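Local atomic coordinates of holo-[acyl-carrier-protein] synthase (Thermotoga maritima, PDB entry 5XUM), a protein that belongs to the 4'-phosphopantetheinyl transferase superfamily, bears the name holo-ACP synthase (AcpS), and forms an assembly of three chains. Residues 115-120 / 135-140; 125-130 / 139-144. All blocks are in the same frame, centred on the assembly; numbering follows the deposited sequence.

Interaction 1. Residues 115-120 / 135-140; sequences IVEGDE and EGWEIE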
loop_
_atom_site.group_PDB
_atom_site.type_symbol
_atom_site.label_atom_id
_atom_site.label_comp_id
_atom_site.label_asym_id
_atom_site.label_seq_id
_atom_site.Cartn_x
_atom_site.Cartn_y
_atom_site.Cartn_z
ATOM N N ILE A 115 10.147 -19.661 7.057
ATOM C CA ILE A 115 10.716 -20.521 8.096
ATOM C C ILE A 115 10.569 -21.993 7.721
ATOM O O ILE A 115 9.469 -22.458 7.416
ATOM C CB ILE A 115 10.089 -20.252 9.490
ATOM C CG1 ILE A 115 9.984 -18.742 9.783
ATOM C CG2 ILE A 115 10.852 -20.992 10.589
ATOM C CD1 ILE A 115 11.299 -17.984 9.826
ATOM N N VAL A 116 11.694 -22.707 7.741
ATOM C CA VAL A 116 11.758 -24.116 7.353
ATOM C C VAL A 116 12.537 -24.921 8.397
ATOM O O VAL A 116 13.609 -24.505 8.841
ATOM C CB VAL A 116 12.428 -24.289 5.966
ATOM C CG1 VAL A 116 12.616 -25.762 5.629
ATOM C CG2 VAL A 116 11.616 -23.603 4.875
ATOM N N GLU A 117 11.989 -26.071 8.786
ATOM C CA GLU A 117 12.668 -26.980 9.710
ATOM C C GLU A 117 13.264 -28.169 8.958
ATOM O O GLU A 117 12.570 -28.833 8.183
ATOM C CB GLU A 117 11.707 -27.455 10.807
ATOM C CG GLU A 117 12.338 -28.326 11.892
ATOM C CD GLU A 117 13.214 -27.545 12.860
ATOM O OE1 GLU A 117 12.807 -27.391 14.032
ATOM O OE2 GLU A 117 14.307 -27.088 12.460
ATOM N N GLY A 118 14.551 -28.426 9.188
ATOM C CA GLY A 118 15.248 -29.548 8.556
ATOM C C GLY A 118 16.758 -29.517 8.711
ATOM O O GLY A 118 17.296 -28.730 9.496
ATOM N N ASP A 119 17.438 -30.380 7.957
ATOM C CA ASP A 119 18.898 -30.487 7.993
ATOM C C ASP A 119 19.566 -29.239 7.421
ATOM O O ASP A 119 19.239 -28.801 6.315
ATOM C CB ASP A 119 19.364 -31.736 7.233
ATOM C CG ASP A 119 20.881 -31.852 7.164
ATOM O OD1 ASP A 119 21.537 -31.873 8.230
ATOM O OD2 ASP A 119 21.417 -31.932 6.038
ATOM N N GLU A 120 20.505 -28.683 8.186
ATOM C CA GLU A 120 21.217 -27.457 7.818
ATOM C C GLU A 120 21.942 -27.579 6.476
ATOM O O GLU A 120 21.855 -26.681 5.635
ATOM C CB GLU A 120 22.204 -27.067 8.924
ATOM C CG GLU A 120 22.877 -25.714 8.729
ATOM C CD GLU A 120 23.871 -25.374 9.829
ATOM O OE1 GLU A 120 24.794 -24.573 9.561
ATOM O OE2 GLU A 120 23.734 -25.898 10.957
ATOM N N GLU A 135 11.573 -21.688 15.895
ATOM C CA GLU A 135 10.649 -22.223 14.891
ATOM C C GLU A 135 11.368 -22.989 13.777
ATOM O O GLU A 135 10.812 -23.934 13.213
ATOM C CB GLU A 135 9.786 -21.108 14.286
ATOM C CG GLU A 135 8.786 -20.479 15.247
ATOM C CD GLU A 135 9.320 -19.233 15.934
ATOM O OE1 GLU A 135 10.369 -19.315 16.610
ATOM O OE2 GLU A 135 8.679 -18.168 15.804
ATOM N N GLY A 136 12.595 -22.573 13.464
ATOM C CA GLY A 136 13.409 -23.244 12.448
ATOM C C GLY A 136 14.417 -22.337 11.766
ATOM O O GLY A 136 14.863 -21.340 12.341
ATOM N N TRP A 137 14.779 -22.693 10.534
ATOM C CA TRP A 137 15.708 -21.904 9.728
ATOM C C TRP A 137 14.976 -20.893 8.890
ATOM O O TRP A 137 13.970 -21.218 8.250
ATOM C CB TRP A 137 16.532 -22.811 8.823
ATOM C CG TRP A 137 17.427 -23.774 9.568
ATOM C CD1 TRP A 137 17.174 -25.109 9.874
ATOM C CD2 TRP A 137 18.759 -23.503 10.128
ATOM N NE1 TRP A 137 18.223 -25.664 10.562
ATOM C CE2 TRP A 137 19.207 -24.756 10.748
ATOM C CE3 TRP A 137 19.594 -22.390 10.176
ATOM C CZ2 TRP A 137 20.437 -24.864 11.381
ATOM C CZ3 TRP A 137 20.834 -22.513 10.817
ATOM C CH2 TRP A 137 21.242 -23.721 11.405
ATOM N N GLU A 138 15.471 -19.657 8.889
ATOM C CA GLU A 138 14.943 -18.619 8.009
ATOM C C GLU A 138 15.716 -18.633 6.695
ATOM O O GLU A 138 16.943 -18.509 6.686
ATOM C CB GLU A 138 15.014 -17.232 8.663
ATOM C CG GLU A 138 14.272 -16.149 7.883
ATOM C CD GLU A 138 14.493 -14.743 8.420
ATOM O OE1 GLU A 138 14.043 -13.785 7.755
ATOM O OE2 GLU A 138 15.110 -14.582 9.497
ATOM N N ILE A 139 14.992 -18.801 5.593
ATOM C CA ILE A 139 15.600 -18.850 4.264
ATOM C C ILE A 139 15.038 -17.763 3.350
ATOM O O ILE A 139 13.935 -17.254 3.578
ATOM C CB ILE A 139 15.426 -20.239 3.591
ATOM C CG1 ILE A 139 13.938 -20.576 3.391
ATOM C CG2 ILE A 139 16.142 -21.325 4.393
ATOM C CD1 ILE A 139 13.675 -21.652 2.359
ATOM N N GLU A 140 15.812 -17.399 2.333
ATOM C CA GLU A 140 15.304 -16.588 1.237
ATOM C C GLU A 140 15.079 -17.486 0.029
ATOM O O GLU A 140 15.982 -18.211 -0.394
ATOM C CB GLU A 140 16.259 -15.430 0.904
ATOM C CG GLU A 140 16.022 -14.745 -0.446
ATOM C CD GLU A 140 14.624 -14.151 -0.620
ATOM O OE1 GLU A 140 13.868 -14.033 0.367
ATOM O OE2 GLU A 140 14.275 -13.796 -1.766
#
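Val-116 and Trp-137 face each other as an antiparallel hydrogen-bonded pair, and the indole of Trp-137 reaches from there over the turn that leads into helix 120-126. Two backbone bonds define the pair: Val-116 N donates to Trp-137 O at 2.8 Å with an N-H...O angle of 167°, and Trp-137 N donates to Val-116 O at 2.7 Å. The short strand axes meet at 124°, well short of the 180° of a straight antiparallel pair.

Followed outward, Trp-137 first sets CB 3.4 Å from Val-116 O. With chi1 at -63°, CG stands beside the backbone N and anti to the carbonyl carbon. Val-116 O and Gly-118 O then lie at the ring edge, close to its plane, and NE1 is 3.4 Å from Gly-118 O. The far end of the indole, CZ2 and CH2, meets Glu-120. There Glu-120 CG makes an off-centre CH-pi contact, 4.1 Å from the centroid of the six-membered ring, while OE2 comes obliquely to 3.3 Å from CH2. The polar partner of this carboxylate is Arg-124, in a salt bridge from OE1, and Arg-132 adds a cation-pi contact to the same indole.

On the opposite face of the sheet, Ile-115 and Glu-138 form a non-hydrogen-bonded pair. Ile-115 CD1 rests 4.0 Å from Glu-138 CB, and its CG2 branch lies 3.7 Å from the backbone N of Gly-136, where a CB would run into Val-116 O.

Strand 114-117 is an inner strand of a four-stranded antiparallel sheet, bonded on its other flank to strand 158-162, while strand 137-140 continues the sheet to strand 128-132. Leu-123 of helix 120-126 touches both Val-116 and Trp-137, so the helix packs on the face that bears these two side chains.

Interaction 2. Residues 125-130 / 139-144; sequences KRFEVL and IETSLP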
loop_
_atom_site.group_PDB
_atom_site.type_symbol
_atom_site.label_atom_id
_atom_site.label_comp_id
_atom_site.label_asym_id
_atom_site.label_seq_id
_atom_site.Cartn_x
_atom_site.Cartn_y
_atom_site.Cartn_z
ATOM N N LYS A 125 22.654 -26.036 0.587
ATOM C CA LYS A 125 22.931 -26.434 -0.794
ATOM C C LYS A 125 21.939 -25.792 -1.759
ATOM O O LYS A 125 22.287 -25.473 -2.898
ATOM C CB LYS A 125 22.844 -27.955 -0.949
ATOM C CG LYS A 125 23.960 -28.749 -0.294
ATOM C CD LYS A 125 23.643 -30.234 -0.358
ATOM C CE LYS A 125 24.475 -31.027 0.634
ATOM N NZ LYS A 125 24.135 -32.476 0.594
ATOM N N ARG A 126 20.708 -25.608 -1.290
ATOM C CA ARG A 126 19.604 -25.179 -2.144
ATOM C C ARG A 126 19.210 -23.716 -1.946
ATOM O O ARG A 126 18.857 -23.033 -2.909
ATOM C CB ARG A 126 18.394 -26.095 -1.929
ATOM C CG ARG A 126 18.619 -27.523 -2.404
ATOM C CD ARG A 126 17.683 -28.505 -1.719
ATOM N NE ARG A 126 17.866 -29.871 -2.215
ATOM C CZ ARG A 126 18.811 -30.713 -1.799
ATOM N NH1 ARG A 126 18.882 -31.931 -2.319
ATOM N NH2 ARG A 126 19.684 -30.347 -0.867
ATOM N N PHE A 127 19.283 -23.239 -0.706
ATOM C CA PHE A 127 18.804 -21.899 -0.366
ATOM C C PHE A 127 19.838 -21.044 0.348
ATOM O O PHE A 127 20.772 -21.554 0.968
ATOM C CB PHE A 127 17.550 -21.981 0.513
ATOM C CG PHE A 127 16.474 -22.860 -0.045
ATOM C CD1 PHE A 127 15.753 -22.473 -1.170
ATOM C CD2 PHE A 127 16.173 -24.074 0.561
ATOM C CE1 PHE A 127 14.757 -23.287 -1.685
ATOM C CE2 PHE A 127 15.177 -24.892 0.053
ATOM C CZ PHE A 127 14.470 -24.498 -1.073
ATOM N N GLU A 128 19.647 -19.731 0.246
ATOM C CA GLU A 128 20.362 -18.761 1.056
ATOM C C GLU A 128 19.756 -18.792 2.459
ATOM O O GLU A 128 18.614 -18.375 2.661
ATOM C CB GLU A 128 20.225 -17.368 0.431
ATOM C CG GLU A 128 20.982 -16.257 1.146
ATOM C CD GLU A 128 20.724 -14.882 0.547
ATOM O OE1 GLU A 128 21.365 -13.911 1.001
ATOM O OE2 GLU A 128 19.886 -14.762 -0.375
ATOM N N VAL A 129 20.519 -19.318 3.415
ATOM C CA VAL A 129 20.077 -19.429 4.808
ATOM C C VAL A 129 20.508 -18.185 5.584
ATOM O O VAL A 129 21.673 -17.789 5.536
ATOM C CB VAL A 129 20.618 -20.718 5.475
ATOM C CG1 VAL A 129 20.280 -20.758 6.959
ATOM C CG2 VAL A 129 20.062 -21.953 4.778
ATOM N N LEU A 130 19.562 -17.578 6.297
ATOM C CA LEU A 130 19.785 -16.280 6.942
ATOM C C LEU A 130 19.976 -16.357 8.457
ATOM O O LEU A 130 20.988 -15.888 8.979
ATOM C CB LEU A 130 18.651 -15.305 6.596
ATOM C CG LEU A 130 18.501 -14.875 5.132
ATOM C CD1 LEU A 130 17.113 -14.297 4.888
ATOM C CD2 LEU A 130 19.584 -13.882 4.725
ATOM N N ILE A 139 14.992 -18.801 5.593
ATOM C CA ILE A 139 15.600 -18.850 4.264
ATOM C C ILE A 139 15.038 -17.763 3.350
ATOM O O ILE A 139 13.935 -17.254 3.578
ATOM C CB ILE A 139 15.426 -20.239 3.591
ATOM C CG1 ILE A 139 13.938 -20.576 3.391
ATOM C CG2 ILE A 139 16.142 -21.325 4.393
ATOM C CD1 ILE A 139 13.675 -21.652 2.359
ATOM N N GLU A 140 15.812 -17.399 2.333
ATOM C CA GLU A 140 15.304 -16.588 1.237
ATOM C C GLU A 140 15.079 -17.486 0.029
ATOM O O GLU A 140 15.982 -18.211 -0.394
ATOM C CB GLU A 140 16.259 -15.430 0.904
ATOM C CG GLU A 140 16.022 -14.745 -0.446
ATOM C CD GLU A 140 14.624 -14.151 -0.620
ATOM O OE1 GLU A 140 13.868 -14.033 0.367
ATOM O OE2 GLU A 140 14.275 -13.796 -1.766
ATOM N N THR A 141 13.861 -17.451 -0.503
ATOM C CA THR A 141 13.523 -18.172 -1.727
ATOM C C THR A 141 12.399 -17.469 -2.488
ATOM O O THR A 141 11.546 -16.806 -1.887
ATOM C CB THR A 141 13.159 -19.656 -1.461
ATOM O OG1 THR A 141 12.809 -20.293 -2.695
ATOM C CG2 THR A 141 11.992 -19.789 -0.485
ATOM N N SER A 142 12.420 -17.612 -3.812
ATOM C CA SER A 142 11.364 -17.087 -4.671
ATOM C C SER A 142 10.413 -18.202 -5.107
ATOM O O SER A 142 9.572 -18.001 -5.982
ATOM C CB SER A 142 11.965 -16.391 -5.895
ATOM O OG SER A 142 12.734 -15.266 -5.509
ATOM N N LEU A 143 10.553 -19.376 -4.496
ATOM C CA LEU A 143 9.662 -20.494 -4.782
ATOM C C LEU A 143 8.289 -20.258 -4.157
ATOM O O LEU A 143 8.202 -19.888 -2.984
ATOM C CB LEU A 143 10.251 -21.822 -4.289
ATOM C CG LEU A 143 11.480 -22.386 -5.013
ATOM C CD1 LEU A 143 12.002 -23.622 -4.293
ATOM C CD2 LEU A 143 11.177 -22.702 -6.473
ATOM N N PRO A 144 7.215 -20.454 -4.948
ATOM C CA PRO A 144 5.843 -20.368 -4.446
ATOM C C PRO A 144 5.594 -21.423 -3.358
ATOM O O PRO A 144 6.238 -22.479 -3.379
ATOM C CB PRO A 144 4.996 -20.648 -5.693
ATOM C CG PRO A 144 5.879 -20.297 -6.843
ATOM C CD PRO A 144 7.248 -20.711 -6.400
HETATM O O HOH W 1 17.968 -18.854 -2.196
#
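Two first torsions bring Phe-127 and Ile-139 together. In Phe-127, chi1 of -52° holds CG beside the backbone N, anti to the carbonyl carbon; in Ile-139, chi1 of 61° puts CG1 between the backbone N and the carbonyl carbon, the branch that carries CD1. This methyl lies over one face of the phenyl ring, 4.0 Å from its centroid and 16° off the ring normal, a CH-pi contact; CB of the preceding Arg-126 lies against the opposite face, toward the rim.

Leu-143 CD1 comes to the ring edge, in its plane, 3.8 Å from Phe-127 CE1; Thr-141 OG1 stands obliquely to the ring, 3.7 Å from that same carbon. Thr-141 OG1 also accepts a bond from Leu-143 N at 3.0 Å, which makes an ST turn and probably helps to set the two residues against the ring. The second branch of Ile-139, CG2, meets Val-129 CG2 at 4.0 Å; the two residues form a non-hydrogen-bonded pair with both side chains on the same face of the sheet.

Beside this apolar patch one direct backbone bond and one water join the chains. Glu-140 N donates to Glu-128 O at 3.0 Å in a nearly linear bond, but the return link runs through a water: the water accepts from Glu-128 N at 3.1 Å and donates to Glu-140 O at 2.8 Å. The water thus takes the place of the second direct bond.

The contact lies at the open end of the hairpin formed by strands 128-132 and 137-140. Leu-148 of helix 145-154 touches Phe-127 and Thr-141, Val-129 meets Leu-123 of helix 120-126, and Ile-139 leans on Ile-114 of the adjoining strand 114-117.

In the fold
Along the chain, strand 114-117 comes first, followed by helix 120-126 and strand 128-132, before strand 137-140 returns. Interaction 1 closes the longer loop, 14 residues between its segments, which takes in most of the helix and all of strand 128-132. Interaction 2 starts within that loop, so the two spans overlap and finish on the same strand, the second reaching slightly farther; they share Ile-139 and Glu-140. The centres of interactions 1 and 2 are about 9 Å apart. Strand 137-140 therefore has strand 114-117 on one flank and strand 128-132 on the other, tying the hairpin's second strand to strand 114-117 within one antiparallel sheet, while Trp-137 packing on Val-129 connects the two contacts directly.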